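Local coordinates for protein transcriptional regulator, AsnC family (Agrobacterium tumefaciens str. C58, PDB 3I4P) that regulates transcription as a member of the Lrp/AsnC family, binding specific DNA sequences through a winged helix-turn-helix domain, at the interface of chains A and B. Residues are numbered along the deposited sequence; one frame, centred on the assembly and turned at random. Chains: chain A/B, Transcriptional regulator, AsnC family.

Contact 1: the interface of chains A and B. Residues chain A 64, 66, 107, 137, 140, 142-143; chain B 94-96.
B:Tyr96 and A:Gln140 meet where two antiparallel strands, A 139-143 and B 92-98, join across the two-fold dimer interface between Lrp/AsnC ligand-binding domains, whose RAM-type alpha/beta fold typically pairs in this way. The pairing adds a strand of one subunit to the edge of the other's and should hold the dimer together. Two backbone bonds link A:Lys142 and B:Phe95: A:Lys142 N to B:Phe95 O at 3.1 Å, and B:Phe95 N to A:Lys142 O at 2.9 Å. Next to them the beta carbons of these two residues touch. B:Tyr96 buries 99 Å² of its surface against chain A. With CG anti to the carbonyl carbon (chi1 -62°), its ring packs among residues of strands 63-70, 104-110 and 139-143 and the end of 131-137. A:Phe66 presents its CE2-CZ edge to one face of the tyrosine, toward the rim, with the ring planes 74° apart and CZ 3.7 Å from B:Tyr96 CE2. A:Gln140 runs alongside the tyrosine, pointing the same way; its CG packs on B:Tyr96 CE1 at 3.5 Å. The extended chain carries the amide to the phenol, where A:Gln140 NE2 donates a nearly straight bond to B:Tyr96 OH at 3.2 Å, the hydroxyl lying close to the amide plane. A:Ala137 CB touches the ring at CD1, while A:Thr64 comes up to CE1. A:Arg107 bends at chi3 (82°) and sets a face of its guanidinium over B:Tyr96 OH, which sits off toward the rim. The same bend brings A:Arg107 NE to B:Glu94 OE1 at 3.4 Å, a long salt bridge with guanidinium and carboxylate planes nearly perpendicular. That carboxylate oxygen also lies at the edge of the tyrosine ring and receives a weak bond from its hydroxyl. A:Tyr143 lies beside B:Glu94, placing A:Tyr143 CD1 3.7 Å from B:Glu94 CG. The positive guanidinium may help polarise the phenol and stabilise the nearby carboxylate.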
loop_
_atom_site.group_PDB
_atom_site.type_symbol
_atom_site.label_atom_id
_atom_site.label_comp_id
_atom_site.label_asym_id
_atom_site.label_seq_id
_atom_site.Cartn_x
_atom_site.Cartn_y
_atom_site.Cartn_z
ATOM N N THR A 64 13.154 -4.585 -20.403
ATOM C CA THR A 64 13.275 -3.412 -19.551
ATOM C C THR A 64 12.710 -3.732 -18.156
ATOM O O THR A 64 11.623 -4.267 -18.011
ATOM C CB THR A 64 12.482 -2.193 -20.128
ATOM O OG1 THR A 64 13.053 -1.801 -21.377
ATOM C CG2 THR A 64 12.525 -1.027 -19.187
ATOM N N PHE A 66 12.137 -1.735 -14.419
ATOM C CA PHE A 66 12.149 -0.485 -13.660
ATOM C C PHE A 66 12.399 -0.837 -12.211
ATOM O O PHE A 66 11.590 -1.540 -11.580
ATOM C CB PHE A 66 10.829 0.296 -13.824
ATOM C CG PHE A 66 10.790 1.092 -15.079
ATOM C CD1 PHE A 66 11.366 2.348 -15.125
ATOM C CD2 PHE A 66 10.257 0.545 -16.243
ATOM C CE1 PHE A 66 11.361 3.096 -16.321
ATOM C CE2 PHE A 66 10.258 1.249 -17.404
ATOM C CZ PHE A 66 10.806 2.541 -17.448
ATOM N N ARG A 107 15.920 2.626 -14.780
ATOM C CA ARG A 107 15.553 1.780 -15.919
ATOM C C ARG A 107 16.749 0.954 -16.346
ATOM O O ARG A 107 17.828 1.503 -16.626
ATOM C CB ARG A 107 15.100 2.589 -17.121
ATOM C CG ARG A 107 14.519 1.712 -18.186
ATOM C CD ARG A 107 13.718 2.467 -19.254
ATOM N NE ARG A 107 14.578 3.044 -20.279
ATOM C CZ ARG A 107 15.060 2.435 -21.371
ATOM N NH1 ARG A 107 15.831 3.126 -22.199
ATOM N NH2 ARG A 107 14.818 1.174 -21.653
ATOM N N ALA A 137 8.812 -4.526 -17.569
ATOM C CA ALA A 137 8.001 -4.110 -18.698
ATOM C C ALA A 137 7.589 -5.341 -19.536
ATOM O O ALA A 137 8.414 -6.212 -19.801
ATOM C CB ALA A 137 8.786 -3.107 -19.559
ATOM N N GLN A 140 7.644 -2.297 -24.740
ATOM C CA GLN A 140 7.989 -0.905 -25.002
ATOM C C GLN A 140 7.134 -0.366 -26.155
ATOM O O GLN A 140 7.414 -0.634 -27.329
ATOM C CB GLN A 140 9.461 -0.796 -25.329
ATOM C CG GLN A 140 10.032 0.597 -25.400
ATOM C CD GLN A 140 11.530 0.530 -25.761
ATOM O OE1 GLN A 140 11.885 0.189 -26.902
ATOM N NE2 GLN A 140 12.409 0.844 -24.781
ATOM N N LYS A 142 6.371 3.017 -26.778
ATOM C CA LYS A 142 7.099 4.152 -27.372
ATOM C C LYS A 142 8.420 4.341 -26.651
ATOM O O LYS A 142 8.471 4.314 -25.442
ATOM C CB LYS A 142 6.268 5.457 -27.285
ATOM C CG LYS A 142 6.902 6.675 -27.929
ATOM C CD LYS A 142 6.070 7.907 -27.619
ATOM C CE LYS A 142 6.427 9.128 -28.445
ATOM N NZ LYS A 142 5.594 10.305 -28.029
ATOM N N TYR A 143 9.476 4.573 -27.410
ATOM C CA TYR A 143 10.720 5.091 -26.864
ATOM C C TYR A 143 11.346 6.040 -27.870
ATOM O O TYR A 143 11.813 5.647 -28.927
ATOM C CB TYR A 143 11.696 3.974 -26.430
ATOM C CG TYR A 143 13.088 4.483 -26.091
ATOM C CD1 TYR A 143 13.433 4.842 -24.799
ATOM C CD2 TYR A 143 14.054 4.602 -27.067
ATOM C CE1 TYR A 143 14.720 5.318 -24.494
ATOM C CE2 TYR A 143 15.323 5.061 -26.783
ATOM C CZ TYR A 143 15.656 5.426 -25.495
ATOM O OH TYR A 143 16.924 5.881 -25.240
ATOM N N GLU B 94 8.599 8.137 -23.247
ATOM C CA GLU B 94 8.731 6.698 -23.061
ATOM C C GLU B 94 7.421 6.209 -22.546
ATOM O O GLU B 94 6.775 6.888 -21.777
ATOM C CB GLU B 94 9.863 6.332 -22.081
ATOM C CG GLU B 94 11.207 6.736 -22.542
ATOM C CD GLU B 94 12.346 6.455 -21.517
ATOM O OE1 GLU B 94 12.271 5.456 -20.787
ATOM O OE2 GLU B 94 13.310 7.260 -21.505
ATOM N N PHE B 95 7.053 5.006 -22.953
ATOM C CA PHE B 95 5.709 4.474 -22.695
ATOM C C PHE B 95 5.797 2.965 -22.694
ATOM O O PHE B 95 6.189 2.354 -23.715
ATOM C CB PHE B 95 4.785 4.988 -23.804
ATOM C CG PHE B 95 3.346 4.555 -23.708
ATOM C CD1 PHE B 95 2.754 4.162 -22.517
ATOM C CD2 PHE B 95 2.551 4.640 -24.829
ATOM C CE1 PHE B 95 1.387 3.826 -22.467
ATOM C CE2 PHE B 95 1.197 4.276 -24.786
ATOM C CZ PHE B 95 0.616 3.889 -23.596
ATOM N N TYR B 96 5.451 2.372 -21.551
ATOM C CA TYR B 96 5.571 0.936 -21.354
ATOM C C TYR B 96 4.310 0.347 -20.826
ATOM O O TYR B 96 3.658 0.908 -19.926
ATOM C CB TYR B 96 6.680 0.576 -20.331
ATOM C CG TYR B 96 8.038 1.007 -20.761
ATOM C CD1 TYR B 96 8.871 0.165 -21.478
ATOM C CD2 TYR B 96 8.474 2.289 -20.497
ATOM C CE1 TYR B 96 10.100 0.591 -21.883
ATOM C CE2 TYR B 96 9.681 2.729 -20.927
ATOM C CZ TYR B 96 10.492 1.889 -21.612
ATOM O OH TYR B 96 11.711 2.371 -22.021
#

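Contact 2: the interface of chains A and B. Residues chain A 54-56, 59, 61, 93, 109; chain B 147-149, 151.
B:Leu147 packs against A:Pro56, A:Val59 and A:Thr61 in an apolar patch of the two-fold dimer interface of this Lrp/AsnC-family regulator, where the C-terminal segment of one subunit lies against the other. The chain A side includes the end of strand 47-54 and the following loop, which connects the winged helix-turn-helix and ligand-binding regions, so the contact probably helps to steady that linker in the dimer. B:Leu147 hides 89 Å² of its surface here. Its CG is anti to the carbonyl carbon (chi1 -60°), and its two methyls part company: CD1 packs among A:Pro56, A:Val59 and A:Thr61, while CD2 lies at the fringe, toward A:Val109 CG2. CD1 meets A:Val59 CG2 tip to tip at 3.5 Å, a tight contact between side chains that cross at about a right angle. The same methyl lies 3.7 Å from A:Pro56 CA and also near A:Pro56 CB in the proline ring. A:Thr61 splits its branches between two partners: its hydroxyl OG1 faces B:Leu147 CD1 at 3.7 Å, and its methyl CG2 faces B:Pro148. This division follows from chi1 of 69°, which places OG1 between the backbone N and carbonyl carbon and CG2 anti to the carbonyl carbon. On the strand side, A:Val109 CG2 presses on the B:Pro148 ring, 3.3 Å from CD and farther from CG, another tight fit. Farther along, A:Leu54 CD1 reaches B:Leu149 CD2 at 4.0 Å, the two leucines meeting by their terminal methyls. Polar contact between the chain A linker and the C-terminal loop of chain B is made through water 1, which lies 2.7 Å from the carbonyl oxygen A:Val59 O and also joins the carbonyl oxygen of B:Pro148. B:Tyr151 N, 3.1 Å from the oxygen of water 1, completes a bridge among three backbone groups. The water also sits at the edge of the B:Tyr151 ring, in its plane.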
loop_
_atom_site.group_PDB
_atom_site.type_symbol
_atom_site.label_atom_id
_atom_site.label_comp_id
_atom_site.label_asym_id
_atom_site.label_seq_id
_atom_site.Cartn_x
_atom_site.Cartn_y
_atom_site.Cartn_z
ATOM N N LEU A 54 20.549 2.062 -31.334
ATOM C CA LEU A 54 20.496 0.683 -31.770
ATOM C C LEU A 54 19.185 0.050 -31.390
ATOM O O LEU A 54 18.481 0.540 -30.508
ATOM C CB LEU A 54 21.651 -0.097 -31.145
ATOM C CG LEU A 54 23.028 0.535 -31.277
ATOM C CD1 LEU A 54 24.014 -0.394 -30.605
ATOM C CD2 LEU A 54 23.363 0.811 -32.737
ATOM N N ASP A 55 18.900 -1.068 -32.051
ATOM C CA ASP A 55 17.700 -1.856 -31.829
ATOM C C ASP A 55 17.980 -2.811 -30.665
ATOM O O ASP A 55 18.863 -3.653 -30.755
ATOM C CB ASP A 55 17.342 -2.613 -33.105
ATOM C CG ASP A 55 16.003 -3.345 -33.020
ATOM O OD1 ASP A 55 15.610 -3.791 -31.937
ATOM O OD2 ASP A 55 15.351 -3.535 -34.068
ATOM N N PRO A 56 17.229 -2.669 -29.555
ATOM C CA PRO A 56 17.464 -3.510 -28.371
ATOM C C PRO A 56 17.230 -5.009 -28.620
ATOM O O PRO A 56 17.935 -5.847 -28.044
ATOM C CB PRO A 56 16.463 -2.965 -27.352
ATOM C CG PRO A 56 15.446 -2.183 -28.156
ATOM C CD PRO A 56 16.173 -1.653 -29.334
ATOM N N VAL A 59 20.528 -6.208 -30.315
ATOM C CA VAL A 59 21.757 -6.314 -29.492
ATOM C C VAL A 59 21.501 -7.124 -28.212
ATOM O O VAL A 59 22.301 -7.115 -27.285
ATOM C CB VAL A 59 22.402 -4.925 -29.205
ATOM C CG1 VAL A 59 22.855 -4.300 -30.502
ATOM C CG2 VAL A 59 21.450 -4.004 -28.376
ATOM N N THR A 61 19.206 -6.931 -25.710
ATOM C CA THR A 61 18.832 -6.229 -24.474
ATOM C C THR A 61 17.334 -5.874 -24.477
ATOM O O THR A 61 16.954 -4.727 -24.175
ATOM C CB THR A 61 19.676 -4.969 -24.300
ATOM O OG1 THR A 61 19.309 -4.033 -25.300
ATOM C CG2 THR A 61 21.161 -5.289 -24.446
ATOM N N VAL A 93 20.311 2.411 -17.724
ATOM C CA VAL A 93 20.315 3.335 -18.834
ATOM C C VAL A 93 19.697 4.677 -18.430
ATOM O O VAL A 93 19.938 5.723 -19.083
ATOM C CB VAL A 93 19.726 2.713 -20.118
ATOM C CG1 VAL A 93 20.701 1.637 -20.683
ATOM C CG2 VAL A 93 18.349 2.201 -19.890
ATOM N N VAL A 109 18.149 -2.427 -18.714
ATOM C CA VAL A 109 17.908 -3.291 -19.890
ATOM C C VAL A 109 18.858 -4.534 -19.859
ATOM O O VAL A 109 20.057 -4.443 -19.535
ATOM C CB VAL A 109 17.988 -2.487 -21.235
ATOM C CG1 VAL A 109 16.896 -1.342 -21.267
ATOM C CG2 VAL A 109 19.356 -1.906 -21.423
ATOM N N LEU B 147 22.995 1.338 -25.180
ATOM C CA LEU B 147 22.661 0.030 -24.659
ATOM C C LEU B 147 23.931 -0.699 -24.165
ATOM O O LEU B 147 25.020 -0.472 -24.666
ATOM C CB LEU B 147 21.927 -0.795 -25.733
ATOM C CG LEU B 147 20.598 -0.173 -26.248
ATOM C CD1 LEU B 147 20.009 -1.009 -27.379
ATOM C CD2 LEU B 147 19.565 0.042 -25.085
ATOM N N PRO B 148 23.777 -1.599 -23.171
ATOM C CA PRO B 148 24.901 -2.489 -22.806
ATOM C C PRO B 148 25.174 -3.453 -23.948
ATOM O O PRO B 148 24.222 -4.000 -24.541
ATOM C CB PRO B 148 24.379 -3.225 -21.551
ATOM C CG PRO B 148 22.858 -3.159 -21.641
ATOM C CD PRO B 148 22.556 -1.847 -22.355
ATOM N N LEU B 149 26.448 -3.631 -24.303
ATOM C CA LEU B 149 26.797 -4.401 -25.480
ATOM C C LEU B 149 27.432 -5.748 -25.093
ATOM O O LEU B 149 27.770 -6.556 -25.974
ATOM C CB LEU B 149 27.678 -3.571 -26.434
ATOM C CG LEU B 149 27.043 -2.271 -26.964
ATOM C CD1 LEU B 149 28.034 -1.474 -27.796
ATOM C CD2 LEU B 149 25.805 -2.570 -27.770
ATOM N N TYR B 151 25.938 -8.288 -23.993
ATOM C CA TYR B 151 25.028 -9.422 -24.211
ATOM C C TYR B 151 24.861 -9.819 -25.678
ATOM O O TYR B 151 24.175 -10.808 -25.988
ATOM C CB TYR B 151 23.645 -9.055 -23.653
ATOM C CG TYR B 151 23.668 -8.691 -22.180
ATOM C CD1 TYR B 151 23.784 -9.691 -21.198
ATOM C CD2 TYR B 151 23.609 -7.377 -21.762
ATOM C CE1 TYR B 151 23.805 -9.382 -19.843
ATOM C CE2 TYR B 151 23.637 -7.054 -20.400
ATOM C CZ TYR B 151 23.725 -8.075 -19.448
ATOM O OH TYR B 151 23.741 -7.779 -18.108
HETATM O O HOH W 1 24.096 -6.298 -25.482
#

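The C-alpha centres of contact 1 and contact 2 lie about 13 Å apart on the same two-fold interface, and each recurs with the chains exchanged. Strand 104-110 of chain A serves both, giving A:Arg107 to contact 1 and A:Val109 to contact 2. Strand 92-98 also appears in both, from chain B in contact 1 and, marginally through A:Val93, from chain A in contact 2. Because both lie within one dimer of the eight-subunit deposited assembly, they probably fix the subunits against each other, and the linker with them. Together they may help set the placement of the DNA-binding domains in the dimer.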